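PDB 4EZE: haloacid dehalogenase-like hydrolase from Salmonella enterica subsp. enterica serovar Typhi, which probably hydrolyses O-phosphoserine to serine and phosphate with the help of magnesium, the last step of serine biosynthesis. Local coordinates for residues A[155-160]-A[239-244]; A[199-204]-A[249-254]. All coordinates share one frame; numbering follows the deposited sequence.

Contact 1 of 2, residues A[155-160]-A[239-244]; sequences SFTRRI and LPIMNA
Ile241 meets the helical residues Phe156 and Thr157 in a small, wholly apolar contact that buries 104 Å² in all. The chain reaches it through the cis peptide bond that joins Leu239 to Pro240. At Ile241 the two branches then part. CG2, held anti to the backbone N, stands obliquely at the Phe156 ring, 4.5 Å from its CD2, while CG1 lies beside the backbone N and carries CD1 to within 4.0 Å of Thr157 CG2. The side chains of Ile241 and Thr157 lie roughly perpendicular, touching methyl to methyl. The hydroxyl of Thr157 is turned back to its own helix, where OG1 bonds to Asn153 O. Ile160 CG1 sits 3.5 Å above the plane of one face of the Phe156 ring, displaced toward the rim. Beyond Ile241, Met242 centres an inverse gamma turn and Asn243 N-caps the next helix. The contact thus joins the helical insertion between strands 110-113 and 197-202, probably the C1 cap as in SerB relatives, to the loop between strand 232-237 and helix 244-258. Helix 152-161 also packs on helix 135-146 through Ser155, Arg158 and Arg159, while Asn224 of strand 220-224 touches both Phe156 and Ile241.

Contact 2 of 2, residues A[199-204]-A[249-254]; sequences AIISGG and QTLVDL
Ile201 points from its strand into helix 249-254 and packs against one turn of it with both branches. With its longer branch fully extended (chi2 -179°), CD1 reaches the helix backbone, 3.9 Å from Leu251 N, and also lies 4.0 Å from Leu251 CD1. The shorter branch, CG2, approaches Thr250 CB at 4.2 Å. The side chains of Ile201 and Thr250 lie alongside each other, running opposite ways. In Thr250, OG1 lies beside the backbone N (chi1 -53°) and bonds to Asn246 O, one turn back, leaving CG2 anti to that N and 4.1 Å from Ile201 CD1. Nearer the start of the strand, Leu254 sets CD2 4.1 Å from Ala199 CB. Within the helix, Gln249 NE2 donates to Asp253 OD1 (2.7 Å) from the syn side, tilted out of the carboxylate plane. Farther along 199-204, Ser202 OG accepts from Gly204 N in an ST turn. The helix runs nearly antiparallel to the strand, at 150°, with the axes 9.7 Å apart. This is the layering of the Rossmann-like HAD fold, a helix laid over the parallel sheet at strand 197-202, the neighbour of strand 110-113, whose C-terminal end leads to the predicted nucleophile, Asp114.

How the contacts relate
From the N terminus, the chain passes through 155-160 and then 199-204 before returning as 239-244 and 249-254, so the two contacts cross rather than nest. Contact 1 closes a loop of 78 residues from helix 152-161 to the approach to helix 244-258; contact 2 closes 44 residues, from strand 197-202 to that helix itself. Their centres are 15 Å apart, and they touch directly: Phe156 CE1 packs 3.2 Å from Gly203 O, and Met242 SD lies 3.4 Å from Thr250 OG1. Contact 2 belongs to the sheet-and-helix core, whereas contact 1 ties the helical insertion between strands 110-113 and 197-202 to that core through the connection leading into helix 244-258.

Contact 1 of 2, residues A[155-160]-A[239-244]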
ATOM      1  N   SER A 155      11.169  19.604  -0.050  1.00 43.79           N
ATOM      2  CA  SER A 155      11.958  18.381   0.046  1.00 41.26           C
ATOM      3  C   SER A 155      12.077  17.751  -1.332  1.00 70.31           C
ATOM      4  O   SER A 155      13.177  17.430  -1.800  1.00 54.09           O
ATOM      5  CB  SER A 155      11.294  17.389   0.990  1.00 47.76           C
ATOM      6  OG  SER A 155      11.784  16.075   0.774  1.00 61.12           O
ATOM      7  N   PHE A 156      10.936  17.575  -1.989  1.00 51.49           N
ATOM      8  CA  PHE A 156      10.946  16.983  -3.322  1.00 61.92           C
ATOM      9  C   PHE A 156      11.756  17.836  -4.316  1.00 52.47           C
ATOM     10  O   PHE A 156      12.594  17.325  -5.061  1.00 48.84           O
ATOM     11  CB  PHE A 156       9.512  16.748  -3.840  1.00 64.36           C
ATOM     12  CG  PHE A 156       9.474  16.131  -5.205  1.00 51.10           C
ATOM     13  CD1 PHE A 156       9.644  14.766  -5.364  1.00 46.07           C
ATOM     14  CD2 PHE A 156       9.332  16.922  -6.339  1.00 47.59           C
ATOM     15  CE1 PHE A 156       9.659  14.196  -6.630  1.00 52.98           C
ATOM     16  CE2 PHE A 156       9.337  16.356  -7.611  1.00 50.80           C
ATOM     17  CZ  PHE A 156       9.502  14.985  -7.756  1.00 37.28           C
ATOM     18  N   THR A 157      11.523  19.142  -4.335  1.00 48.03           N
ATOM     19  CA  THR A 157      12.210  19.976  -5.322  1.00 45.82           C
ATOM     20  C   THR A 157      13.716  19.937  -5.081  1.00 59.72           C
ATOM     21  O   THR A 157      14.510  19.756  -6.014  1.00 51.31           O
ATOM     22  CB  THR A 157      11.705  21.443  -5.301  1.00 53.66           C
ATOM     23  OG1 THR A 157      11.480  21.847  -3.950  1.00 75.68           O
ATOM     24  CG2 THR A 157      10.389  21.577  -6.040  1.00 49.05           C
ATOM     25  N   ARG A 158      14.111  20.128  -3.824  1.00 50.79           N
ATOM     26  CA  ARG A 158      15.534  20.092  -3.451  1.00 78.27           C
ATOM     27  C   ARG A 158      16.232  18.816  -3.888  1.00 51.10           C
ATOM     28  O   ARG A 158      17.304  18.859  -4.494  1.00 51.85           O
ATOM     29  CB  ARG A 158      15.713  20.262  -1.946  1.00 64.10           C
ATOM     30  CG  ARG A 158      16.109  21.665  -1.534  1.00 67.89           C
ATOM     31  CD  ARG A 158      15.975  21.846  -0.032  1.00 89.48           C
ATOM     32  NE  ARG A 158      16.735  22.998   0.446  1.00139.54           N
ATOM     33  CZ  ARG A 158      16.431  24.262   0.172  1.00107.40           C
ATOM     34  NH1 ARG A 158      15.383  24.551  -0.589  1.00 97.79           N
ATOM     35  NH2 ARG A 158      17.184  25.241   0.651  1.00107.33           N
ATOM     36  N   ARG A 159      15.630  17.675  -3.570  1.00 44.31           N
ATOM     37  CA  ARG A 159      16.236  16.397  -3.941  1.00 40.71           C
ATOM     38  C   ARG A 159      16.321  16.222  -5.445  1.00 82.72           C
ATOM     39  O   ARG A 159      17.321  15.719  -5.966  1.00 70.33           O
ATOM     40  CB  ARG A 159      15.487  15.230  -3.287  1.00 46.46           C
ATOM     41  CG  ARG A 159      15.763  15.159  -1.787  1.00 74.86           C
ATOM     42  CD  ARG A 159      15.031  14.021  -1.088  1.00 61.87           C
ATOM     43  NE  ARG A 159      13.597  14.262  -1.097  1.00 59.72           N
ATOM     44  CZ  ARG A 159      12.708  13.424  -1.609  1.00 54.38           C
ATOM     45  NH1 ARG A 159      13.106  12.259  -2.104  1.00 50.22           N
ATOM     46  NH2 ARG A 159      11.417  13.739  -1.586  1.00 66.11           N
ATOM     47  N   ILE A 160      15.278  16.648  -6.150  1.00 58.16           N
ATOM     48  CA  ILE A 160      15.302  16.585  -7.601  1.00 57.24           C
ATOM     49  C   ILE A 160      16.372  17.533  -8.147  1.00 52.58           C
ATOM     50  O   ILE A 160      17.079  17.197  -9.103  1.00 54.02           O
ATOM     51  CB  ILE A 160      13.927  16.948  -8.204  1.00 49.49           C
ATOM     52  CG1 ILE A 160      12.945  15.809  -7.968  1.00 45.06           C
ATOM     53  CG2 ILE A 160      14.065  17.301  -9.678  1.00 37.61           C
ATOM     54  CD1 ILE A 160      13.504  14.425  -8.179  1.00 49.18           C
ATOM     55  N   LEU A 239       4.122  21.563 -12.420  1.00 34.44           N
ATOM     56  CA  LEU A 239       3.297  22.067 -11.288  1.00 38.20           C
ATOM     57  C   LEU A 239       1.805  21.994 -11.604  1.00 58.10           C
ATOM     58  O   LEU A 239       1.416  22.152 -12.760  1.00 47.29           O
ATOM     59  CB  LEU A 239       3.632  23.525 -10.981  1.00 33.61           C
ATOM     60  CG  LEU A 239       5.118  23.837 -10.920  1.00 60.49           C
ATOM     61  CD1 LEU A 239       5.260  25.320 -10.633  1.00 37.37           C
ATOM     62  CD2 LEU A 239       5.825  22.953  -9.878  1.00 46.00           C
ATOM     63  N   PRO A 240       0.957  21.780 -10.582  1.00 52.67           N
ATOM     64  CA  PRO A 240       1.252  21.662  -9.153  1.00 62.07           C
ATOM     65  C   PRO A 240       1.857  20.292  -8.819  1.00 50.04           C
ATOM     66  O   PRO A 240       1.583  19.308  -9.512  1.00 44.63           O
ATOM     67  CB  PRO A 240      -0.130  21.782  -8.512  1.00 47.88           C
ATOM     68  CG  PRO A 240      -1.048  21.103  -9.523  1.00 35.13           C
ATOM     69  CD  PRO A 240      -0.433  21.374 -10.886  1.00 46.52           C
ATOM     70  N   ILE A 241       2.674  20.235  -7.768  1.00 49.58           N
ATOM     71  CA  ILE A 241       3.413  19.020  -7.429  1.00 37.94           C
ATOM     72  C   ILE A 241       2.469  18.016  -6.799  1.00 44.98           C
ATOM     73  O   ILE A 241       1.542  18.410  -6.103  1.00 49.07           O
ATOM     74  CB  ILE A 241       4.592  19.347  -6.485  1.00 45.62           C
ATOM     75  CG1 ILE A 241       5.751  19.943  -7.290  1.00 47.49           C
ATOM     76  CG2 ILE A 241       5.055  18.123  -5.711  1.00 38.26           C
ATOM     77  CD1 ILE A 241       6.509  21.013  -6.543  1.00 42.57           C
ATOM     78  N   MET A 242       2.713  16.728  -7.045  1.00 48.45           N
ATOM     79  CA  MET A 242       1.885  15.656  -6.507  1.00 43.83           C
ATOM     80  C   MET A 242       2.211  15.430  -5.037  1.00 57.91           C
ATOM     81  O   MET A 242       2.974  14.537  -4.700  1.00 56.87           O
ATOM     82  CB  MET A 242       2.132  14.362  -7.287  1.00 38.63           C
ATOM     83  CG  MET A 242       1.275  13.175  -6.846  1.00 56.08           C
ATOM     84  SD  MET A 242      -0.436  13.190  -7.474  1.00 50.32           S
ATOM     85  CE  MET A 242      -0.231  12.322  -9.039  1.00 37.10           C
ATOM     86  N   ASN A 243       1.648  16.248  -4.163  1.00 54.96           N
ATOM     87  CA  ASN A 243       1.825  16.049  -2.727  1.00 42.96           C
ATOM     88  C   ASN A 243       0.728  15.139  -2.214  1.00 55.68           C
ATOM     89  O   ASN A 243       0.066  14.460  -3.010  1.00 43.05           O
ATOM     90  CB  ASN A 243       1.797  17.389  -1.973  1.00 44.09           C
ATOM     91  CG  ASN A 243       0.519  18.169  -2.209  1.00 55.54           C
ATOM     92  OD1 ASN A 243      -0.472  17.643  -2.735  1.00 55.42           O
ATOM     93  ND2 ASN A 243       0.531  19.432  -1.812  1.00 52.63           N
ATOM     94  N   ALA A 244       0.537  15.136  -0.892  1.00 46.17           N
ATOM     95  CA  ALA A 244      -0.342  14.172  -0.239  1.00 51.45           C
ATOM     96  C   ALA A 244      -1.794  14.426  -0.643  1.00 58.51           C
ATOM     97  O   ALA A 244      -2.508  13.518  -1.072  1.00 46.15           O
ATOM     98  CB  ALA A 244      -0.172  14.220   1.278  1.00 37.81           C
TER

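Contact 2 of 2, residues A[199-204]-A[249-254]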
ATOM      1  N   ALA A 199      -3.873   0.954 -10.191  1.00 45.34           N
ATOM      2  CA  ALA A 199      -3.236   2.248 -10.359  1.00 57.36           C
ATOM      3  C   ALA A 199      -2.002   2.360  -9.460  1.00 48.02           C
ATOM      4  O   ALA A 199      -1.983   1.825  -8.351  1.00 57.81           O
ATOM      5  CB  ALA A 199      -4.215   3.359 -10.015  1.00 43.59           C
ATOM      6  N   ILE A 200      -0.974   3.042  -9.953  1.00 42.15           N
ATOM      7  CA  ILE A 200       0.038   3.595  -9.077  1.00 45.41           C
ATOM      8  C   ILE A 200      -0.225   5.073  -8.917  1.00 45.77           C
ATOM      9  O   ILE A 200      -0.428   5.773  -9.905  1.00 49.03           O
ATOM     10  CB  ILE A 200       1.461   3.385  -9.613  1.00 44.47           C
ATOM     11  CG1 ILE A 200       1.874   1.944  -9.347  1.00 51.01           C
ATOM     12  CG2 ILE A 200       2.443   4.330  -8.928  1.00 49.90           C
ATOM     13  CD1 ILE A 200       3.327   1.709  -9.626  1.00 45.67           C
ATOM     14  N   ILE A 201      -0.235   5.541  -7.669  1.00 39.26           N
ATOM     15  CA  ILE A 201      -0.348   6.971  -7.389  1.00 40.73           C
ATOM     16  C   ILE A 201       0.728   7.335  -6.382  1.00 44.33           C
ATOM     17  O   ILE A 201       0.741   6.792  -5.277  1.00 49.32           O
ATOM     18  CB  ILE A 201      -1.731   7.341  -6.833  1.00 46.09           C
ATOM     19  CG1 ILE A 201      -2.832   6.911  -7.813  1.00 41.89           C
ATOM     20  CG2 ILE A 201      -1.810   8.841  -6.615  1.00 40.57           C
ATOM     21  CD1 ILE A 201      -4.248   7.264  -7.351  1.00 36.61           C
ATOM     22  N   SER A 202       1.629   8.245  -6.764  1.00 38.07           N
ATOM     23  CA  SER A 202       2.887   8.437  -6.055  1.00 37.83           C
ATOM     24  C   SER A 202       3.499   9.842  -6.219  1.00 43.68           C
ATOM     25  O   SER A 202       3.340  10.479  -7.272  1.00 49.85           O
ATOM     26  CB  SER A 202       3.907   7.432  -6.611  1.00 53.49           C
ATOM     27  OG  SER A 202       5.237   7.840  -6.310  1.00 53.33           O
ATOM     28  N   GLY A 203       4.232  10.281  -5.189  1.00 46.37           N
ATOM     29  CA  GLY A 203       5.027  11.522  -5.222  1.00 38.35           C
ATOM     30  C   GLY A 203       6.375  11.372  -5.911  1.00 43.09           C
ATOM     31  O   GLY A 203       7.186  12.295  -5.899  1.00 58.18           O
ATOM     32  N   GLY A 204       6.614  10.212  -6.528  1.00 54.21           N
ATOM     33  CA  GLY A 204       7.899   9.920  -7.165  1.00 47.18           C
ATOM     34  C   GLY A 204       8.020  10.382  -8.609  1.00 63.62           C
ATOM     35  O   GLY A 204       7.157  11.090  -9.115  1.00 53.06           O
ATOM     36  N   GLN A 249      -6.659  13.451  -4.390  1.00 41.32           N
ATOM     37  CA  GLN A 249      -7.454  14.074  -5.443  1.00 50.93           C
ATOM     38  C   GLN A 249      -7.358  13.319  -6.771  1.00 54.73           C
ATOM     39  O   GLN A 249      -8.329  13.230  -7.519  1.00 48.95           O
ATOM     40  CB  GLN A 249      -7.024  15.530  -5.630  1.00 48.31           C
ATOM     41  CG  GLN A 249      -7.967  16.304  -6.522  1.00 54.46           C
ATOM     42  CD  GLN A 249      -9.321  16.459  -5.868  1.00 70.01           C
ATOM     43  OE1 GLN A 249      -9.430  17.008  -4.767  1.00 46.84           O
ATOM     44  NE2 GLN A 249     -10.362  15.973  -6.534  1.00 43.93           N
ATOM     45  N   THR A 250      -6.175  12.803  -7.074  1.00 38.66           N
ATOM     46  CA  THR A 250      -5.991  11.919  -8.238  1.00 36.93           C
ATOM     47  C   THR A 250      -6.852  10.665  -8.069  1.00 51.92           C
ATOM     48  O   THR A 250      -7.471  10.190  -9.012  1.00 51.01           O
ATOM     49  CB  THR A 250      -4.513  11.500  -8.353  1.00 37.26           C
ATOM     50  OG1 THR A 250      -3.700  12.674  -8.356  1.00 48.80           O
ATOM     51  CG2 THR A 250      -4.243  10.697  -9.629  1.00 42.13           C
ATOM     52  N   LEU A 251      -6.904  10.120  -6.861  1.00 52.90           N
ATOM     53  CA  LEU A 251      -7.744   8.950  -6.648  1.00 35.60           C
ATOM     54  C   LEU A 251      -9.210   9.291  -6.856  1.00 45.18           C
ATOM     55  O   LEU A 251      -9.930   8.552  -7.504  1.00 48.19           O
ATOM     56  CB  LEU A 251      -7.524   8.375  -5.265  1.00 36.42           C
ATOM     57  CG  LEU A 251      -8.174   7.018  -5.027  1.00 47.99           C
ATOM     58  CD1 LEU A 251      -7.837   6.029  -6.142  1.00 44.48           C
ATOM     59  CD2 LEU A 251      -7.709   6.492  -3.675  1.00 47.55           C
ATOM     60  N   VAL A 252      -9.638  10.421  -6.299  1.00 43.79           N
ATOM     61  CA  VAL A 252     -11.008  10.873  -6.423  1.00 45.05           C
ATOM     62  C   VAL A 252     -11.361  11.057  -7.892  1.00 56.88           C
ATOM     63  O   VAL A 252     -12.379  10.532  -8.382  1.00 48.56           O
ATOM     64  CB  VAL A 252     -11.210  12.210  -5.692  1.00 52.67           C
ATOM     65  CG1 VAL A 252     -12.592  12.786  -5.994  1.00 40.84           C
ATOM     66  CG2 VAL A 252     -11.043  12.002  -4.206  1.00 36.88           C
ATOM     67  N   ASP A 253     -10.508  11.797  -8.594  1.00 42.79           N
ATOM     68  CA  ASP A 253     -10.757  12.105 -10.007  1.00 45.02           C
ATOM     69  C   ASP A 253     -10.781  10.835 -10.855  1.00 52.10           C
ATOM     70  O   ASP A 253     -11.549  10.744 -11.816  1.00 49.39           O
ATOM     71  CB  ASP A 253      -9.762  13.158 -10.567  1.00 43.30           C
ATOM     72  CG  ASP A 253      -9.784  14.507  -9.782  1.00 48.78           C
ATOM     73  OD1 ASP A 253     -10.651  14.707  -8.903  1.00 44.58           O
ATOM     74  OD2 ASP A 253      -8.921  15.382 -10.041  1.00 50.50           O
ATOM     75  N   LEU A 254      -9.977   9.837 -10.495  1.00 44.77           N
ATOM     76  CA  LEU A 254      -9.920   8.611 -11.302  1.00 39.59           C
ATOM     77  C   LEU A 254     -11.168   7.804 -11.063  1.00 46.04           C
ATOM     78  O   LEU A 254     -11.708   7.173 -11.971  1.00 52.08           O
ATOM     79  CB  LEU A 254      -8.756   7.746 -10.905  1.00 41.65           C
ATOM     80  CG  LEU A 254      -8.631   6.419 -11.656  1.00 48.57           C
ATOM     81  CD1 LEU A 254      -8.529   6.634 -13.158  1.00 43.18           C
ATOM     82  CD2 LEU A 254      -7.376   5.701 -11.178  1.00 51.43           C
TER